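Local coordinates for transcriptional regulator (Vibrio virus VP882, PDB 7DWM), which binds the autoinducer 3,5-dimethylpyrazin-2-ol in a PAS-type domain and probably regulates transcription by binding DNA through a LuxR-type helix-turn-helix domain, at residues E163-R174 with A215-K226. Sequence-based numbering, arbitrary orientation.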
ATOM      1  N   GLU A 163     -15.355 -22.343   5.820  1.00 57.45           N
ATOM      2  CA  GLU A 163     -15.407 -20.899   6.026  1.00 68.87           C
ATOM      3  C   GLU A 163     -14.975 -20.527   7.440  1.00 59.42           C
ATOM      4  O   GLU A 163     -14.135 -19.636   7.630  1.00 51.26           O
ATOM      5  CB  GLU A 163     -16.817 -20.385   5.734  1.00 68.01           C
ATOM      6  CG  GLU A 163     -17.148 -20.314   4.250  1.00 77.43           C
ATOM      7  CD  GLU A 163     -18.187 -19.257   3.929  1.00107.46           C
ATOM      8  OE1 GLU A 163     -18.191 -18.758   2.785  1.00100.88           O
ATOM      9  OE2 GLU A 163     -19.000 -18.928   4.819  1.00111.41           O
ATOM     10  N   ARG A 164     -15.515 -21.220   8.445  1.00 47.94           N
ATOM     11  CA  ARG A 164     -15.109 -20.939   9.818  1.00 61.46           C
ATOM     12  C   ARG A 164     -13.643 -21.282  10.038  1.00 56.76           C
ATOM     13  O   ARG A 164     -12.936 -20.573  10.762  1.00 59.79           O
ATOM     14  CB  ARG A 164     -15.988 -21.701  10.808  1.00 54.95           C
ATOM     15  CG  ARG A 164     -15.517 -21.574  12.255  1.00 78.45           C
ATOM     16  CD  ARG A 164     -16.372 -22.383  13.208  1.00 62.54           C
ATOM     17  NE  ARG A 164     -17.783 -22.038  13.083  1.00 77.20           N
ATOM     18  CZ  ARG A 164     -18.771 -22.728  13.639  1.00 69.75           C
ATOM     19  NH1 ARG A 164     -20.028 -22.341  13.471  1.00 74.09           N
ATOM     20  NH2 ARG A 164     -18.506 -23.805  14.366  1.00 82.96           N
ATOM     21  N   GLU A 165     -13.165 -22.363   9.415  1.00 48.55           N
ATOM     22  CA  GLU A 165     -11.752 -22.709   9.521  1.00 47.86           C
ATOM     23  C   GLU A 165     -10.880 -21.640   8.881  1.00 50.71           C
ATOM     24  O   GLU A 165      -9.805 -21.312   9.397  1.00 52.25           O
ATOM     25  CB  GLU A 165     -11.496 -24.072   8.877  1.00 47.88           C
ATOM     26  CG  GLU A 165     -11.926 -25.245   9.752  1.00 40.13           C
ATOM     27  CD  GLU A 165     -12.107 -26.535   8.971  1.00 53.61           C
ATOM     28  OE1 GLU A 165     -12.579 -27.524   9.570  1.00 70.03           O
ATOM     29  OE2 GLU A 165     -11.774 -26.567   7.765  1.00 52.53           O
ATOM     30  N   GLU A 166     -11.331 -21.079   7.757  1.00 56.77           N
ATOM     31  CA  GLU A 166     -10.607 -19.974   7.140  1.00 45.50           C
ATOM     32  C   GLU A 166     -10.537 -18.770   8.072  1.00 55.06           C
ATOM     33  O   GLU A 166      -9.487 -18.129   8.187  1.00 50.75           O
ATOM     34  CB  GLU A 166     -11.255 -19.598   5.807  1.00 51.36           C
ATOM     35  CG  GLU A 166     -10.864 -20.524   4.663  1.00 59.28           C
ATOM     36  CD  GLU A 166     -11.220 -19.963   3.299  1.00 58.58           C
ATOM     37  OE1 GLU A 166     -12.186 -19.177   3.210  1.00 60.99           O
ATOM     38  OE2 GLU A 166     -10.533 -20.312   2.316  1.00 71.93           O
ATOM     39  N   LEU A 167     -11.646 -18.444   8.742  1.00 51.78           N
ATOM     40  CA  LEU A 167     -11.636 -17.334   9.697  1.00 53.11           C
ATOM     41  C   LEU A 167     -10.663 -17.607  10.843  1.00 60.30           C
ATOM     42  O   LEU A 167      -9.842 -16.748  11.213  1.00 54.81           O
ATOM     43  CB  LEU A 167     -13.044 -17.104  10.240  1.00 59.86           C
ATOM     44  CG  LEU A 167     -13.814 -15.879   9.743  1.00 81.11           C
ATOM     45  CD1 LEU A 167     -14.230 -16.067   8.297  1.00 86.31           C
ATOM     46  CD2 LEU A 167     -15.031 -15.625  10.613  1.00 69.46           C
ATOM     47  N   VAL A 168     -10.763 -18.803  11.428  1.00 51.17           N
ATOM     48  CA  VAL A 168      -9.906 -19.178  12.547  1.00 52.70           C
ATOM     49  C   VAL A 168      -8.441 -19.091  12.147  1.00 55.68           C
ATOM     50  O   VAL A 168      -7.610 -18.589  12.908  1.00 64.75           O
ATOM     51  CB  VAL A 168     -10.274 -20.586  13.056  1.00 50.77           C
ATOM     52  CG1 VAL A 168      -9.218 -21.097  14.026  1.00 50.28           C
ATOM     53  CG2 VAL A 168     -11.641 -20.566  13.720  1.00 43.73           C
ATOM     54  N   LEU A 169      -8.100 -19.566  10.948  1.00 47.50           N
ATOM     55  CA  LEU A 169      -6.707 -19.524  10.515  1.00 49.43           C
ATOM     56  C   LEU A 169      -6.252 -18.097  10.223  1.00 56.37           C
ATOM     57  O   LEU A 169      -5.112 -17.732  10.537  1.00 64.33           O
ATOM     58  CB  LEU A 169      -6.508 -20.415   9.289  1.00 28.06           C
ATOM     59  CG  LEU A 169      -5.050 -20.581   8.858  1.00 45.68           C
ATOM     60  CD1 LEU A 169      -4.277 -21.270   9.963  1.00 41.95           C
ATOM     61  CD2 LEU A 169      -4.960 -21.365   7.563  1.00 50.61           C
ATOM     62  N   PHE A 170      -7.115 -17.289   9.595  1.00 47.11           N
ATOM     63  CA  PHE A 170      -6.809 -15.878   9.383  1.00 41.98           C
ATOM     64  C   PHE A 170      -6.397 -15.210  10.684  1.00 52.13           C
ATOM     65  O   PHE A 170      -5.411 -14.465  10.732  1.00 48.66           O
ATOM     66  CB  PHE A 170      -8.018 -15.159   8.772  1.00 49.63           C
ATOM     67  CG  PHE A 170      -7.748 -13.724   8.382  1.00 39.95           C
ATOM     68  CD1 PHE A 170      -7.941 -12.692   9.288  1.00 38.67           C
ATOM     69  CD2 PHE A 170      -7.298 -13.413   7.108  1.00 57.58           C
ATOM     70  CE1 PHE A 170      -7.687 -11.379   8.930  1.00 59.41           C
ATOM     71  CE2 PHE A 170      -7.045 -12.103   6.746  1.00 43.04           C
ATOM     72  CZ  PHE A 170      -7.239 -11.087   7.657  1.00 44.00           C
ATOM     73  N   PHE A 171      -7.139 -15.471  11.758  1.00 52.35           N
ATOM     74  CA  PHE A 171      -6.800 -14.804  13.011  1.00 44.01           C
ATOM     75  C   PHE A 171      -5.680 -15.509  13.774  1.00 64.25           C
ATOM     76  O   PHE A 171      -4.972 -14.862  14.552  1.00 56.51           O
ATOM     77  CB  PHE A 171      -8.053 -14.632  13.864  1.00 53.32           C
ATOM     78  CG  PHE A 171      -8.984 -13.582  13.330  1.00 62.44           C
ATOM     79  CD1 PHE A 171      -8.554 -12.272  13.189  1.00 69.79           C
ATOM     80  CD2 PHE A 171     -10.270 -13.906  12.935  1.00 57.51           C
ATOM     81  CE1 PHE A 171      -9.396 -11.300  12.680  1.00 60.36           C
ATOM     82  CE2 PHE A 171     -11.117 -12.938  12.430  1.00 63.04           C
ATOM     83  CZ  PHE A 171     -10.679 -11.635  12.303  1.00 64.29           C
ATOM     84  N   LEU A 172      -5.500 -16.816  13.570  1.00 56.58           N
ATOM     85  CA  LEU A 172      -4.357 -17.512  14.153  1.00 53.23           C
ATOM     86  C   LEU A 172      -3.047 -16.961  13.603  1.00 57.02           C
ATOM     87  O   LEU A 172      -2.116 -16.664  14.359  1.00 73.11           O
ATOM     88  CB  LEU A 172      -4.461 -19.013  13.876  1.00 48.78           C
ATOM     89  CG  LEU A 172      -5.120 -19.935  14.903  1.00 59.47           C
ATOM     90  CD1 LEU A 172      -4.649 -21.356  14.662  1.00 56.95           C
ATOM     91  CD2 LEU A 172      -4.819 -19.501  16.332  1.00 62.72           C
ATOM     92  N   LEU A 173      -2.960 -16.825  12.277  1.00 54.32           N
ATOM     93  CA  LEU A 173      -1.780 -16.261  11.631  1.00 60.78           C
ATOM     94  C   LEU A 173      -1.539 -14.801  11.993  1.00 60.59           C
ATOM     95  O   LEU A 173      -0.492 -14.257  11.626  1.00 58.59           O
ATOM     96  CB  LEU A 173      -1.908 -16.396  10.112  1.00 48.31           C
ATOM     97  CG  LEU A 173      -1.960 -17.821   9.565  1.00 51.24           C
ATOM     98  CD1 LEU A 173      -2.268 -17.817   8.075  1.00 45.69           C
ATOM     99  CD2 LEU A 173      -0.654 -18.542   9.841  1.00 52.60           C
ATOM    100  N   ARG A 174      -2.473 -14.153  12.690  1.00 57.82           N
ATOM    101  CA  ARG A 174      -2.374 -12.736  13.014  1.00 60.24           C
ATOM    102  C   ARG A 174      -2.246 -12.493  14.516  1.00 67.39           C
ATOM    103  O   ARG A 174      -2.666 -11.448  15.021  1.00 56.42           O
ATOM    104  CB  ARG A 174      -3.569 -11.975  12.443  1.00 50.80           C
ATOM    105  CG  ARG A 174      -3.265 -11.254  11.135  1.00 62.69           C
ATOM    106  CD  ARG A 174      -4.408 -11.378  10.134  1.00 63.99           C
ATOM    107  NE  ARG A 174      -3.962 -11.130   8.766  1.00 55.59           N
ATOM    108  CZ  ARG A 174      -3.861 -12.071   7.833  1.00 63.03           C
ATOM    109  NH1 ARG A 174      -4.183 -13.326   8.120  1.00 57.02           N
ATOM    110  NH2 ARG A 174      -3.440 -11.762   6.614  1.00 48.13           N
ATOM    111  N   ALA A 215       1.519 -23.094   7.438  1.00 64.04           N
ATOM    112  CA  ALA A 215       0.631 -22.125   6.807  1.00 64.62           C
ATOM    113  C   ALA A 215       1.398 -20.911   6.300  1.00 68.90           C
ATOM    114  O   ALA A 215       1.119 -20.407   5.207  1.00 69.21           O
ATOM    115  CB  ALA A 215      -0.462 -21.699   7.787  1.00 64.56           C
ATOM    116  N   MET A 216       2.364 -20.418   7.081  1.00 62.50           N
ATOM    117  CA  MET A 216       3.147 -19.273   6.629  1.00 63.67           C
ATOM    118  C   MET A 216       3.985 -19.625   5.408  1.00 77.52           C
ATOM    119  O   MET A 216       4.165 -18.792   4.511  1.00 73.60           O
ATOM    120  CB  MET A 216       4.030 -18.751   7.761  1.00 60.22           C
ATOM    121  CG  MET A 216       3.256 -18.061   8.873  1.00 77.54           C
ATOM    122  SD  MET A 216       2.366 -16.588   8.328  1.00 78.95           S
ATOM    123  CE  MET A 216       1.929 -15.865   9.909  1.00 64.19           C
ATOM    124  N   SER A 217       4.493 -20.857   5.340  1.00 71.18           N
ATOM    125  CA  SER A 217       5.328 -21.233   4.206  1.00 65.04           C
ATOM    126  C   SER A 217       4.514 -21.577   2.965  1.00 82.79           C
ATOM    127  O   SER A 217       5.076 -21.608   1.864  1.00 84.11           O
ATOM    128  CB  SER A 217       6.222 -22.418   4.574  1.00 66.55           C
ATOM    129  OG  SER A 217       5.668 -23.637   4.109  1.00 90.43           O
ATOM    130  N   LYS A 218       3.214 -21.829   3.110  1.00 74.52           N
ATOM    131  CA  LYS A 218       2.361 -22.185   1.984  1.00 55.02           C
ATOM    132  C   LYS A 218       1.535 -21.011   1.472  1.00 59.47           C
ATOM    133  O   LYS A 218       0.588 -21.221   0.708  1.00 74.33           O
ATOM    134  CB  LYS A 218       1.442 -23.346   2.365  1.00 66.57           C
ATOM    135  CG  LYS A 218       2.062 -24.718   2.145  1.00 69.76           C
ATOM    136  CD  LYS A 218       1.538 -25.736   3.146  1.00 72.02           C
ATOM    137  CE  LYS A 218       1.828 -27.160   2.695  1.00 82.77           C
ATOM    138  NZ  LYS A 218       0.832 -28.131   3.231  1.00103.69           N
ATOM    139  N   GLY A 219       1.863 -19.785   1.878  1.00 65.49           N
ATOM    140  CA  GLY A 219       1.187 -18.613   1.356  1.00 60.59           C
ATOM    141  C   GLY A 219      -0.118 -18.243   2.023  1.00 62.79           C
ATOM    142  O   GLY A 219      -0.819 -17.357   1.522  1.00 65.53           O
ATOM    143  N   TYR A 220      -0.468 -18.873   3.144  1.00 59.11           N
ATOM    144  CA  TYR A 220      -1.776 -18.646   3.745  1.00 53.50           C
ATOM    145  C   TYR A 220      -1.888 -17.330   4.505  1.00 54.22           C
ATOM    146  O   TYR A 220      -2.994 -16.984   4.936  1.00 51.61           O
ATOM    147  CB  TYR A 220      -2.132 -19.810   4.671  1.00 50.31           C
ATOM    148  CG  TYR A 220      -2.673 -21.009   3.927  1.00 59.37           C
ATOM    149  CD1 TYR A 220      -4.017 -21.091   3.590  1.00 61.26           C
ATOM    150  CD2 TYR A 220      -1.836 -22.051   3.549  1.00 59.74           C
ATOM    151  CE1 TYR A 220      -4.517 -22.185   2.905  1.00 55.15           C
ATOM    152  CE2 TYR A 220      -2.325 -23.148   2.862  1.00 61.06           C
ATOM    153  CZ  TYR A 220      -3.666 -23.210   2.544  1.00 72.63           C
ATOM    154  OH  TYR A 220      -4.155 -24.300   1.861  1.00 64.18           O
ATOM    155  N   TYR A 221      -0.792 -16.589   4.694  1.00 61.47           N
ATOM    156  CA  TYR A 221      -0.926 -15.272   5.310  1.00 66.13           C
ATOM    157  C   TYR A 221      -1.683 -14.303   4.411  1.00 60.97           C
ATOM    158  O   TYR A 221      -2.314 -13.364   4.907  1.00 70.92           O
ATOM    159  CB  TYR A 221       0.440 -14.689   5.668  1.00 58.36           C
ATOM    160  CG  TYR A 221       0.322 -13.459   6.538  1.00 82.72           C
ATOM    161  CD1 TYR A 221       0.294 -12.186   5.980  1.00 72.86           C
ATOM    162  CD2 TYR A 221       0.202 -13.572   7.917  1.00 63.54           C
ATOM    163  CE1 TYR A 221       0.167 -11.062   6.772  1.00 75.65           C
ATOM    164  CE2 TYR A 221       0.076 -12.454   8.717  1.00 82.68           C
ATOM    165  CZ  TYR A 221       0.059 -11.201   8.139  1.00 82.25           C
ATOM    166  OH  TYR A 221      -0.066 -10.084   8.932  1.00 91.87           O
ATOM    167  N   SER A 222      -1.643 -14.517   3.100  1.00 66.65           N
ATOM    168  CA  SER A 222      -2.314 -13.654   2.140  1.00 74.68           C
ATOM    169  C   SER A 222      -3.712 -14.142   1.806  1.00 68.56           C
ATOM    170  O   SER A 222      -4.369 -13.562   0.935  1.00 78.26           O
ATOM    171  CB  SER A 222      -1.487 -13.535   0.859  1.00 73.01           C
ATOM    172  OG  SER A 222      -1.454 -14.764   0.155  1.00 78.85           O
ATOM    173  N   MET A 223      -4.177 -15.192   2.472  1.00 66.64           N
ATOM    174  CA  MET A 223      -5.507 -15.714   2.213  1.00 64.49           C
ATOM    175  C   MET A 223      -6.577 -14.795   2.784  1.00 52.45           C
ATOM    176  O   MET A 223      -6.463 -14.278   3.898  1.00 71.82           O
ATOM    177  CB  MET A 223      -5.656 -17.113   2.804  1.00 64.30           C
ATOM    178  CG  MET A 223      -7.068 -17.670   2.710  1.00 54.19           C
ATOM    179  SD  MET A 223      -7.695 -18.350   4.257  1.00 86.58           S
ATOM    180  CE  MET A 223      -8.181 -16.861   5.118  1.00 51.56           C
ATOM    181  N   VAL A 224      -7.621 -14.588   1.999  1.00 72.98           N
ATOM    182  CA  VAL A 224      -8.814 -13.864   2.420  1.00 65.46           C
ATOM    183  C   VAL A 224      -9.916 -14.890   2.634  1.00 67.92           C
ATOM    184  O   VAL A 224     -10.109 -15.755   1.769  1.00 59.11           O
ATOM    185  CB  VAL A 224      -9.247 -12.814   1.376  1.00 84.13           C
ATOM    186  CG1 VAL A 224     -10.355 -11.941   1.932  1.00 74.52           C
ATOM    187  CG2 VAL A 224      -8.067 -11.979   0.946  1.00 71.09           C
ATOM    188  N   PRO A 225     -10.616 -14.867   3.759  1.00 59.55           N
ATOM    189  CA  PRO A 225     -11.660 -15.868   3.975  1.00 53.32           C
ATOM    190  C   PRO A 225     -12.718 -15.717   2.892  1.00 53.08           C
ATOM    191  O   PRO A 225     -13.196 -14.617   2.611  1.00 55.43           O
ATOM    192  CB  PRO A 225     -12.200 -15.528   5.370  1.00 53.55           C
ATOM    193  CG  PRO A 225     -11.098 -14.747   6.032  1.00 61.43           C
ATOM    194  CD  PRO A 225     -10.412 -13.994   4.928  1.00 72.79           C
ATOM    195  N   LYS A 226     -13.074 -16.846   2.281  1.00 58.27           N
ATOM    196  CA  LYS A 226     -13.965 -16.832   1.127  1.00 69.48           C
ATOM    197  C   LYS A 226     -15.364 -16.329   1.470  1.00 68.18           C
ATOM    198  O   LYS A 226     -16.109 -15.935   0.566  1.00 73.76           O
ATOM    199  CB  LYS A 226     -13.996 -18.218   0.484  1.00 51.82           C
ATOM    200  CG  LYS A 226     -14.986 -19.189   1.067  1.00 71.32           C
ATOM    201  CD  LYS A 226     -15.321 -20.251   0.043  1.00 92.12           C
ATOM    202  CE  LYS A 226     -15.865 -19.619  -1.227  1.00113.93           C
ATOM    203  NZ  LYS A 226     -17.324 -19.333  -1.091  1.00 93.59           N
TER
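The guanidinium of Arg174 lies between two rings, stacked flat on Tyr221, with Phe170 CE2 over the centre of its opposite face. Its plane is 18° from that of the tyrosine ring, and Arg174 CZ stands 4.1 Å from the Tyr221 ring centroid, close to the ring normal, which meets the geometry of a cation-pi stack. Carbonyls fix its rotation: NH1 of Arg174 reaches Phe170 O at 3.1 Å within the guanidinium plane, on a carbonyl lone pair, while Arg174 NH2 gives a 2.6 Å bond to Tyr221 O, which is tilted somewhat out of that plane. At the ring edges, Met223 O lies in the plane of Phe170 and Leu173 O in that of Tyr221. With Leu173 CG anti to the carbonyl carbon (chi1 -63°), the side chain reaches 215-226 and its methyls part: CD1 packs on Tyr220 CB, CD2 on Ala215 CB and Met216 CE. Farther along, Met223 bends so that CE meets Phe170 CB, and Pro225 CB touches Leu167 CD1 at 3.6 Å. Glu166 OE1 then accepts Lys226 N at 2.7 Å, nearly straight (178°), on the syn side but tilted out of the carboxylate plane. Residues 221-226 are thereby laid along helix 163-172 of the LuxR-type helix-turn-helix domain, held by polar bonds at Tyr221 and Lys226 with Met223 and Pro225 packing between. Because Glu135 of the second subunit forms a salt bridge with Arg174 NE, the same guanidinium links this contact to the dimer interface; its charge is probably stabilised jointly by that carboxylate, two carbonyls and the tyrosine face.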